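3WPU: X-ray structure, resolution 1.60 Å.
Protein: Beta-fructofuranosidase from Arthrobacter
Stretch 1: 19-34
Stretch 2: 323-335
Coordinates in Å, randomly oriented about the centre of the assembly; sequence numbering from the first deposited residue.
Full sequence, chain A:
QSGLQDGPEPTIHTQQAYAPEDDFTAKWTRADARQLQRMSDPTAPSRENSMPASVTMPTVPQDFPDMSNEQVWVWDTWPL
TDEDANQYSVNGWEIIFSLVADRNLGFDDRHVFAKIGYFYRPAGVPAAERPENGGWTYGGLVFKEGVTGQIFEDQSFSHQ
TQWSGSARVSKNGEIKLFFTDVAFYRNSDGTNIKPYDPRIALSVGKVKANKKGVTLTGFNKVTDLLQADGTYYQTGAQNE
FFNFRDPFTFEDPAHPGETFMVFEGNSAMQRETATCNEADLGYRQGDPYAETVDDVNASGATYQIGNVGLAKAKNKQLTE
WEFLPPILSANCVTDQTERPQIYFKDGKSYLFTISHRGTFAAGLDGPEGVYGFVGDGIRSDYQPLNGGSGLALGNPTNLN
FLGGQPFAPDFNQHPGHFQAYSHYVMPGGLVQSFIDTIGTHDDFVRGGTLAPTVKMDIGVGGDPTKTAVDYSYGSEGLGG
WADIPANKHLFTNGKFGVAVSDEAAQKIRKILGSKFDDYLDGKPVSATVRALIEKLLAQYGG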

ATOM      1  N   ALA A  19     -19.778  -3.346 -14.278  1.00 13.62           N
ATOM      2  CA  ALA A  19     -19.001  -4.569 -14.507  1.00 13.66           C
ATOM      3  C   ALA A  19     -17.521  -4.251 -14.445  1.00 13.14           C
ATOM      4  O   ALA A  19     -17.095  -3.183 -14.889  1.00 12.17           O
ATOM      5  CB  ALA A  19     -19.354  -5.234 -15.830  1.00 14.59           C
ATOM      6  N   PRO A  20     -16.728  -5.194 -13.928  1.00 12.57           N
ATOM      7  CA  PRO A  20     -15.272  -4.951 -13.929  1.00 12.55           C
ATOM      8  C   PRO A  20     -14.718  -4.622 -15.309  1.00 12.99           C
ATOM      9  O   PRO A  20     -13.790  -3.822 -15.422  1.00 12.09           O
ATOM     10  CB  PRO A  20     -14.721  -6.260 -13.382  1.00 12.39           C
ATOM     11  CG  PRO A  20     -15.749  -6.637 -12.394  1.00 12.23           C
ATOM     12  CD  PRO A  20     -17.053  -6.396 -13.153  1.00 12.29           C
ATOM     13  N   GLU A  21     -15.334  -5.188 -16.359  1.00 12.87           N
ATOM     14  CA  GLU A  21     -14.895  -4.986 -17.747  1.00 13.60           C
ATOM     15  C   GLU A  21     -15.445  -3.721 -18.430  1.00 13.00           C
ATOM     16  O   GLU A  21     -15.050  -3.418 -19.547  1.00 12.82           O
ATOM     17  CB  GLU A  21     -15.285  -6.224 -18.592  1.00 13.95           C
ATOM     18  CG  GLU A  21     -14.684  -7.523 -18.093  1.00 14.71           C
ATOM     19  CD  GLU A  21     -15.442  -8.161 -16.915  1.00 15.09           C
ATOM     20  OE1 GLU A  21     -16.449  -7.603 -16.422  1.00 15.03           O
ATOM     21  OE2 GLU A  21     -15.003  -9.223 -16.437  1.00 18.58           O
ATOM     22  N   ASP A  22     -16.356  -2.998 -17.767  1.00 12.89           N
ATOM     23  CA  ASP A  22     -16.947  -1.764 -18.281  1.00 14.35           C
ATOM     24  C   ASP A  22     -15.947  -0.619 -18.310  1.00 14.06           C
ATOM     25  O   ASP A  22     -14.887  -0.707 -17.706  1.00 14.07           O
ATOM     26  CB  ASP A  22     -18.142  -1.330 -17.413  1.00 15.68           C
ATOM     27  CG  ASP A  22     -19.387  -2.186 -17.644  1.00 18.65           C
ATOM     28  OD1 ASP A  22     -19.469  -2.879 -18.687  1.00 23.46           O
ATOM     29  OD2 ASP A  22     -20.312  -2.158 -16.790  1.00 21.20           O
ATOM     30  N   ASP A  23     -16.289   0.432 -19.040  1.00 14.00           N
ATOM     31  CA  ASP A  23     -15.365   1.540 -19.285  1.00 15.15           C
ATOM     32  C   ASP A  23     -15.463   2.693 -18.303  1.00 15.38           C
ATOM     33  O   ASP A  23     -14.664   3.637 -18.377  1.00 17.97           O
ATOM     34  CB  ASP A  23     -15.558   2.006 -20.718  1.00 16.01           C
ATOM     35  CG  ASP A  23     -15.166   0.947 -21.674  1.00 17.14           C
ATOM     36  OD1 ASP A  23     -16.046   0.184 -22.131  1.00 19.61           O
ATOM     37  OD2 ASP A  23     -13.964   0.810 -21.886  1.00 17.74           O
ATOM     38  N   PHE A  24     -16.407   2.630 -17.372  1.00 14.25           N
ATOM     39  CA  PHE A  24     -16.577   3.714 -16.433  1.00 14.14           C
ATOM     40  C   PHE A  24     -15.362   3.873 -15.533  1.00 12.08           C
ATOM     41  O   PHE A  24     -14.942   2.924 -14.885  1.00 12.35           O
ATOM     42  CB  PHE A  24     -17.779   3.465 -15.549  1.00 15.01           C
ATOM     43  CG  PHE A  24     -18.034   4.580 -14.593  1.00 15.91           C
ATOM     44  CD1 PHE A  24     -18.826   5.660 -14.954  1.00 16.82           C
ATOM     45  CD2 PHE A  24     -17.434   4.571 -13.335  1.00 16.30           C
ATOM     46  CE1 PHE A  24     -19.068   6.695 -14.049  1.00 17.26           C
ATOM     47  CE2 PHE A  24     -17.642   5.618 -12.447  1.00 16.62           C
ATOM     48  CZ  PHE A  24     -18.459   6.682 -12.804  1.00 16.93           C
ATOM     49  N   THR A  25     -14.863   5.093 -15.456  1.00 11.37           N
ATOM     50  CA  THR A  25     -13.752   5.443 -14.560  1.00 10.91           C
ATOM     51  C   THR A  25     -14.249   6.549 -13.636  1.00 10.94           C
ATOM     52  O   THR A  25     -14.674   7.629 -14.107  1.00 11.81           O
ATOM     53  CB  THR A  25     -12.549   5.950 -15.347  1.00 10.49           C
ATOM     54  OG1 THR A  25     -12.048   4.952 -16.231  1.00 10.17           O
ATOM     55  CG2 THR A  25     -11.409   6.366 -14.397  1.00 10.31           C
ATOM     56  N   ALA A  26     -14.180   6.287 -12.330  1.00 11.06           N
ATOM     57  CA  ALA A  26     -14.557   7.271 -11.308  1.00 10.70           C
ATOM     58  C   ALA A  26     -13.505   8.361 -11.284  1.00 10.86           C
ATOM     59  O   ALA A  26     -12.336   8.079 -11.547  1.00 10.04           O
ATOM     60  CB  ALA A  26     -14.641   6.644  -9.935  1.00 11.34           C
ATOM     61  N   LYS A  27     -13.941   9.573 -10.968  1.00 11.30           N
ATOM     62  CA  LYS A  27     -13.028  10.716 -10.829  1.00 11.38           C
ATOM     63  C   LYS A  27     -12.970  11.188  -9.399  1.00 10.70           C
ATOM     64  O   LYS A  27     -14.004  11.400  -8.743  1.00  9.96           O
ATOM     65  CB  LYS A  27     -13.492  11.865 -11.724  1.00 13.14           C
ATOM     66  CG  LYS A  27     -13.484  11.517 -13.206  1.00 15.09           C
ATOM     67  CD  LYS A  27     -13.892  12.706 -14.039  1.00 18.45           C
ATOM     68  CE  LYS A  27     -13.916  12.376 -15.511  1.00 20.49           C
ATOM     69  NZ  LYS A  27     -15.110  11.561 -15.832  1.00 22.91           N
ATOM     70  N   TRP A  28     -11.742  11.377  -8.899  1.00 10.32           N
ATOM     71  CA  TRP A  28     -11.512  12.152  -7.688  1.00 10.04           C
ATOM     72  C   TRP A  28     -11.350  13.573  -8.193  1.00  9.84           C
ATOM     73  O   TRP A  28     -10.343  13.884  -8.821  1.00 10.27           O
ATOM     74  CB  TRP A  28     -10.250  11.680  -6.978  1.00 10.04           C
ATOM     75  CG  TRP A  28      -9.957  12.358  -5.686  1.00  9.58           C
ATOM     76  CD1 TRP A  28     -10.844  13.000  -4.874  1.00  9.46           C
ATOM     77  CD2 TRP A  28      -8.681  12.432  -5.015  1.00  9.56           C
ATOM     78  NE1 TRP A  28     -10.198  13.501  -3.769  1.00  9.46           N
ATOM     79  CE2 TRP A  28      -8.890  13.109  -3.811  1.00  9.46           C
ATOM     80  CE3 TRP A  28      -7.411  11.916  -5.291  1.00  9.63           C
ATOM     81  CZ2 TRP A  28      -7.857  13.363  -2.916  1.00  9.47           C
ATOM     82  CZ3 TRP A  28      -6.384  12.203  -4.410  1.00  9.36           C
ATOM     83  CH2 TRP A  28      -6.630  12.869  -3.230  1.00  9.41           C
ATOM     84  N   THR A  29     -12.386  14.390  -8.022  1.00  9.46           N
ATOM     85  CA  THR A  29     -12.462  15.640  -8.784  1.00  9.67           C
ATOM     86  C   THR A  29     -11.750  16.767  -8.059  1.00  9.65           C
ATOM     87  O   THR A  29     -11.453  16.655  -6.886  1.00  9.98           O
ATOM     88  CB  THR A  29     -13.906  16.092  -9.025  1.00  9.55           C
ATOM     89  OG1 THR A  29     -14.504  16.479  -7.780  1.00  9.93           O
ATOM     90  CG2 THR A  29     -14.739  14.969  -9.656  1.00  9.84           C
ATOM     91  N   ARG A  30     -11.548  17.896  -8.747  1.00  9.92           N
ATOM     92  CA  ARG A  30     -10.997  19.088  -8.085  1.00  9.80           C
ATOM     93  C   ARG A  30     -11.956  19.614  -7.010  1.00  9.74           C
ATOM     94  O   ARG A  30     -11.520  20.022  -5.952  1.00 10.28           O
ATOM     95  CB  ARG A  30     -10.662  20.168  -9.114  1.00 10.06           C
ATOM     96  CG  ARG A  30      -9.467  19.794  -9.972  1.00 10.19           C
ATOM     97  CD  ARG A  30      -9.030  20.909 -10.919  1.00 10.79           C
ATOM     98  NE  ARG A  30      -8.655  22.170 -10.280  1.00 11.02           N
ATOM     99  CZ  ARG A  30      -7.434  22.475  -9.853  1.00 11.22           C
ATOM    100  NH1 ARG A  30      -6.442  21.597  -9.940  1.00 11.13           N
ATOM    101  NH2 ARG A  30      -7.206  23.665  -9.316  1.00 11.54           N
ATOM    102  N   ALA A  31     -13.265  19.554  -7.265  1.00  9.61           N
ATOM    103  CA  ALA A  31     -14.265  19.957  -6.294  1.00  9.53           C
ATOM    104  C   ALA A  31     -14.152  19.090  -5.037  1.00  9.93           C
ATOM    105  O   ALA A  31     -14.200  19.606  -3.911  1.00 10.77           O
ATOM    106  CB  ALA A  31     -15.660  19.843  -6.904  1.00  9.51           C
ATOM    107  N   ASP A  32     -13.965  17.788  -5.233  1.00  9.89           N
ATOM    108  CA  ASP A  32     -13.782  16.825  -4.123  1.00 10.21           C
ATOM    109  C   ASP A  32     -12.511  17.211  -3.343  1.00 10.01           C
ATOM    110  O   ASP A  32     -12.536  17.384  -2.130  1.00  9.92           O
ATOM    111  CB  ASP A  32     -13.654  15.379  -4.664  1.00 10.11           C
ATOM    112  CG  ASP A  32     -14.965  14.814  -5.252  1.00 10.56           C
ATOM    113  OD1 ASP A  32     -16.065  15.318  -4.932  1.00 10.62           O
ATOM    114  OD2 ASP A  32     -14.857  13.814  -6.004  1.00 10.73           O
ATOM    115  N   ALA A  33     -11.411  17.347  -4.061  1.00 10.18           N
ATOM    116  CA  ALA A  33     -10.130  17.597  -3.433  1.00  9.76           C
ATOM    117  C   ALA A  33     -10.116  18.933  -2.693  1.00  9.96           C
ATOM    118  O   ALA A  33      -9.386  19.091  -1.688  1.00 10.06           O
ATOM    119  CB  ALA A  33      -9.008  17.510  -4.477  1.00  9.95           C
ATOM    120  N   ARG A  34     -10.923  19.895  -3.125  1.00  9.87           N
ATOM    121  CA  ARG A  34     -10.955  21.198  -2.436  1.00 10.44           C
ATOM    122  C   ARG A  34     -11.633  21.127  -1.077  1.00 10.09           C
ATOM    123  O   ARG A  34     -11.453  22.000  -0.238  1.00 10.48           O
ATOM    124  CB  ARG A  34     -11.528  22.312  -3.330  1.00 10.79           C
ATOM    125  CG  ARG A  34     -10.578  22.678  -4.455  1.00 11.29           C
ATOM    126  CD  ARG A  34     -11.142  23.691  -5.441  1.00 12.26           C
ATOM    127  NE  ARG A  34     -11.442  24.987  -4.831  1.00 13.04           N
ATOM    128  CZ  ARG A  34     -12.174  25.950  -5.402  1.00 13.81           C
ATOM    129  NH1 ARG A  34     -12.735  25.775  -6.596  1.00 13.30           N
ATOM    130  NH2 ARG A  34     -12.385  27.091  -4.743  1.00 14.03           N
TER
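Stretch 2 323-335: FLPPILSANCVTD

V333 and W28 form the apolar centre of the contact. W28 gives up the largest area in stretch 1, and V333 the largest in stretch 2. The CA-to-CB bonds of both point toward the opposing stretch. V333 CG1 lies over one face of the indole, 4.0 Å from the centroid of the six-membered ring and 17° off its normal, a CH-pi contact. V333 CG1 is 3.9 Å from W28 CE3. The same V333 CG1 reaches A33 CB at 3.9 Å, so the valine touches both the tryptophan and the helix of stretch 1. V333 CG2 packs on the backbone where that helix begins, 3.3 Å from W28 O and 3.6 Å from R30 N. T334 CG2 comes to 3.9 Å from W28 CZ3, and A330 CB to 4.2 Å from W28 CE3.

L328 extends the apolar patch. L328 CD1 is 4.0 Å from A26 CB and 4.3 Å from W28 CB. A26 and L328 share one face of a small sheet, and K27 and S329 share the other.

This sheet joins the stretches in parallel. Residues 26-27 are a short strand, paired in register with L328 and S329. Stretch 2 arrives as a strand, turns a corner at I327 and continues as a second strand, which makes the pairing. A26 N donates to I327 O at 3.1 Å. S329 N donates to A26 O at 2.8 Å, and W28 N to S329 O at 2.9 Å. A26 bonds to I327 and S329, and S329 to A26 and W28, the alternation of a parallel pair. CA-H...O contacts support the ladder, L328 CA to A26 O at 3.2 Å and K27 CA to S329 O at 3.4 Å.

Beyond the paired strands, stretch 1 enters its helix. T29 caps it, with T29 OG1 accepting from D32 N at 2.9 Å. Stretch 2 folds back locally, with V333 N donating to A330 O at 2.8 Å. R30 closes this end: R30 NH1 donates to C332 O at 2.9 Å, with the oxygen at the guanidinium edge, near its plane.

At the other end, T25 OG1 donates to P326 O at 2.7 Å, and T25 CG2 lies 3.7 Å from S329 N. Farther out, residues 19-22 form a type I turn beside L324 and P325. P20 O is 3.6 Å from L324 CD1. P325 CG rests 3.4 Å from D22 O and 3.5 Å from D23 OD2. The exposed E21 and D23 mark this outer edge.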

ATOM      1  N   PHE A 323      -5.381  -6.106 -19.061  1.00 11.86           N
ATOM      2  CA  PHE A 323      -5.760  -4.808 -18.561  1.00 11.68           C
ATOM      3  C   PHE A 323      -7.259  -4.622 -18.706  1.00 11.19           C
ATOM      4  O   PHE A 323      -7.882  -5.123 -19.669  1.00 11.70           O
ATOM      5  CB  PHE A 323      -5.090  -3.689 -19.350  1.00 11.75           C
ATOM      6  CG  PHE A 323      -3.657  -3.419 -18.975  1.00 11.57           C
ATOM      7  CD1 PHE A 323      -3.323  -3.138 -17.681  1.00 11.82           C
ATOM      8  CD2 PHE A 323      -2.677  -3.400 -19.941  1.00 11.43           C
ATOM      9  CE1 PHE A 323      -2.012  -2.850 -17.333  1.00 11.61           C
ATOM     10  CE2 PHE A 323      -1.358  -3.119 -19.620  1.00 12.05           C
ATOM     11  CZ  PHE A 323      -1.030  -2.846 -18.315  1.00 11.55           C
ATOM     12  N   LEU A 324      -7.830  -3.924 -17.743  1.00 10.50           N
ATOM     13  CA  LEU A 324      -9.179  -3.392 -17.818  1.00 10.84           C
ATOM     14  C   LEU A 324      -9.097  -1.872 -17.669  1.00 10.41           C
ATOM     15  O   LEU A 324      -8.026  -1.335 -17.308  1.00  9.97           O
ATOM     16  CB  LEU A 324     -10.060  -4.015 -16.734  1.00 11.60           C
ATOM     17  CG  LEU A 324     -10.247  -5.530 -16.829  1.00 11.95           C
ATOM     18  CD1 LEU A 324     -11.028  -6.088 -15.653  1.00 12.54           C
ATOM     19  CD2 LEU A 324     -10.924  -5.932 -18.137  1.00 12.23           C
ATOM     20  N   PRO A 325     -10.200  -1.156 -17.941  1.00  9.77           N
ATOM     21  CA  PRO A 325     -10.092   0.323 -17.883  1.00 10.00           C
ATOM     22  C   PRO A 325      -9.783   0.825 -16.452  1.00  9.33           C
ATOM     23  O   PRO A 325     -10.066   0.153 -15.470  1.00  8.63           O
ATOM     24  CB  PRO A 325     -11.457   0.787 -18.410  1.00  9.93           C
ATOM     25  CG  PRO A 325     -11.900  -0.357 -19.316  1.00 10.02           C
ATOM     26  CD  PRO A 325     -11.465  -1.590 -18.581  1.00 10.29           C
ATOM     27  N   PRO A 326      -9.151   2.002 -16.321  1.00 10.12           N
ATOM     28  CA  PRO A 326      -8.890   2.468 -14.967  1.00 10.02           C
ATOM     29  C   PRO A 326     -10.147   2.622 -14.109  1.00 10.16           C
ATOM     30  O   PRO A 326     -11.243   2.960 -14.622  1.00 10.18           O
ATOM     31  CB  PRO A 326      -8.230   3.856 -15.177  1.00 10.17           C
ATOM     32  CG  PRO A 326      -7.890   3.954 -16.617  1.00 10.68           C
ATOM     33  CD  PRO A 326      -8.791   2.990 -17.354  1.00 10.31           C
ATOM     34  N   ILE A 327     -10.029   2.336 -12.829  1.00  9.71           N
ATOM     35  CA  ILE A 327     -11.182   2.509 -11.909  1.00  9.64           C
ATOM     36  C   ILE A 327     -11.276   3.862 -11.236  1.00 10.31           C
ATOM     37  O   ILE A 327     -12.370   4.254 -10.793  1.00 11.30           O
ATOM     38  CB  ILE A 327     -11.306   1.377 -10.854  1.00  9.37           C
ATOM     39  CG1 ILE A 327     -10.010   1.217 -10.039  1.00  9.56           C
ATOM     40  CG2 ILE A 327     -11.663   0.055 -11.523  1.00  9.61           C
ATOM     41  CD1 ILE A 327     -10.146   0.298  -8.840  1.00  9.87           C
ATOM     42  N   LEU A 328     -10.155   4.576 -11.116  1.00 10.16           N
ATOM     43  CA  LEU A 328     -10.155   5.922 -10.553  1.00 10.44           C
ATOM     44  C   LEU A 328      -9.118   6.769 -11.289  1.00  9.98           C
ATOM     45  O   LEU A 328      -8.030   6.270 -11.639  1.00  9.95           O
ATOM     46  CB  LEU A 328      -9.821   5.877  -9.067  1.00 10.95           C
ATOM     47  CG  LEU A 328      -9.850   7.220  -8.329  1.00 11.52           C
ATOM     48  CD1 LEU A 328     -11.281   7.642  -8.031  1.00 11.86           C
ATOM     49  CD2 LEU A 328      -8.988   7.212  -7.071  1.00 12.62           C
ATOM     50  N   SER A 329      -9.499   7.986 -11.632  1.00  9.34           N
ATOM     51  CA  SER A 329      -8.559   8.978 -12.179  1.00  9.79           C
ATOM     52  C   SER A 329      -8.582  10.197 -11.311  1.00  9.31           C
ATOM     53  O   SER A 329      -9.622  10.553 -10.747  1.00  9.07           O
ATOM     54  CB  SER A 329      -8.898   9.378 -13.616  1.00 10.25           C
ATOM     55  OG  SER A 329     -10.220   9.911 -13.735  1.00 10.46           O
ATOM     56  N   ALA A 330      -7.411  10.838 -11.219  1.00  9.37           N
ATOM     57  CA  ALA A 330      -7.199  12.060 -10.484  1.00  9.84           C
ATOM     58  C   ALA A 330      -6.613  13.164 -11.392  1.00 10.25           C
ATOM     59  O   ALA A 330      -5.664  13.889 -11.015  1.00  9.87           O
ATOM     60  CB  ALA A 330      -6.274  11.780  -9.310  1.00  9.93           C
ATOM     61  N   ASN A 331      -7.174  13.274 -12.590  1.00 10.12           N
ATOM     62  CA  ASN A 331      -6.702  14.240 -13.587  1.00 10.59           C
ATOM     63  C   ASN A 331      -6.881  15.657 -13.086  1.00 10.74           C
ATOM     64  O   ASN A 331      -7.949  16.033 -12.594  1.00 10.19           O
ATOM     65  CB  ASN A 331      -7.396  14.059 -14.937  1.00 11.10           C
ATOM     66  CG  ASN A 331      -7.115  12.702 -15.558  1.00 11.32           C
ATOM     67  OD1 ASN A 331      -6.223  11.979 -15.146  1.00 11.49           O
ATOM     68  ND2 ASN A 331      -7.925  12.336 -16.536  1.00 12.69           N
ATOM     69  N   CYS A 332      -5.783  16.400 -13.141  1.00 11.09           N
ATOM     70  CA  CYS A 332      -5.661  17.726 -12.547  1.00 11.63           C
ATOM     71  C   CYS A 332      -5.880  17.763 -11.022  1.00 11.18           C
ATOM     72  O   CYS A 332      -6.280  18.790 -10.469  1.00 10.86           O
ATOM     73  CB  CYS A 332      -6.588  18.718 -13.279  1.00 12.36           C
ATOM     74  SG  CYS A 332      -6.058  18.966 -14.994  1.00 12.90           S
ATOM     75  N   VAL A 333      -5.643  16.630 -10.349  1.00 10.78           N
ATOM     76  CA  VAL A 333      -5.750  16.581  -8.879  1.00 11.14           C
ATOM     77  C   VAL A 333      -4.432  16.118  -8.277  1.00 11.18           C
ATOM     78  O   VAL A 333      -3.829  16.843  -7.489  1.00 11.40           O
ATOM     79  CB  VAL A 333      -6.935  15.694  -8.447  1.00 11.06           C
ATOM     80  CG1 VAL A 333      -6.902  15.411  -6.948  1.00 11.57           C
ATOM     81  CG2 VAL A 333      -8.229  16.407  -8.807  1.00 11.16           C
ATOM     82  N   THR A 334      -3.932  14.961  -8.707  1.00 11.18           N
ATOM     83  CA  THR A 334      -2.620  14.485  -8.245  1.00 11.49           C
ATOM     84  C   THR A 334      -1.907  13.637  -9.315  1.00 11.82           C
ATOM     85  O   THR A 334      -2.545  12.892 -10.087  1.00 11.58           O
ATOM     86  CB  THR A 334      -2.685  13.676  -6.916  1.00 11.32           C
ATOM     87  OG1 THR A 334      -1.360  13.290  -6.538  1.00 11.53           O
ATOM     88  CG2 THR A 334      -3.537  12.397  -7.052  1.00 11.39           C
ATOM     89  N   ASP A 335      -0.586  13.714  -9.279  1.00 12.86           N
ATOM     90  CA  ASP A 335       0.324  12.908 -10.082  1.00 14.93           C
ATOM     91  C   ASP A 335       0.310  11.438  -9.669  1.00 13.41           C
ATOM     92  O   ASP A 335       0.545  10.550 -10.497  1.00 12.35           O
ATOM     93  CB  ASP A 335       1.763  13.461  -9.883  1.00 18.95           C
ATOM     94  CG  ASP A 335       2.800  12.778 -10.759  1.00 23.74           C
ATOM     95  OD1 ASP A 335       2.538  12.515 -11.968  1.00 24.80           O
ATOM     96  OD2 ASP A 335       3.909  12.514 -10.224  1.00 25.86           O
TER
HETATM   97  O   HOH W   1     -10.112  14.414 -11.458  1.00 12.76           O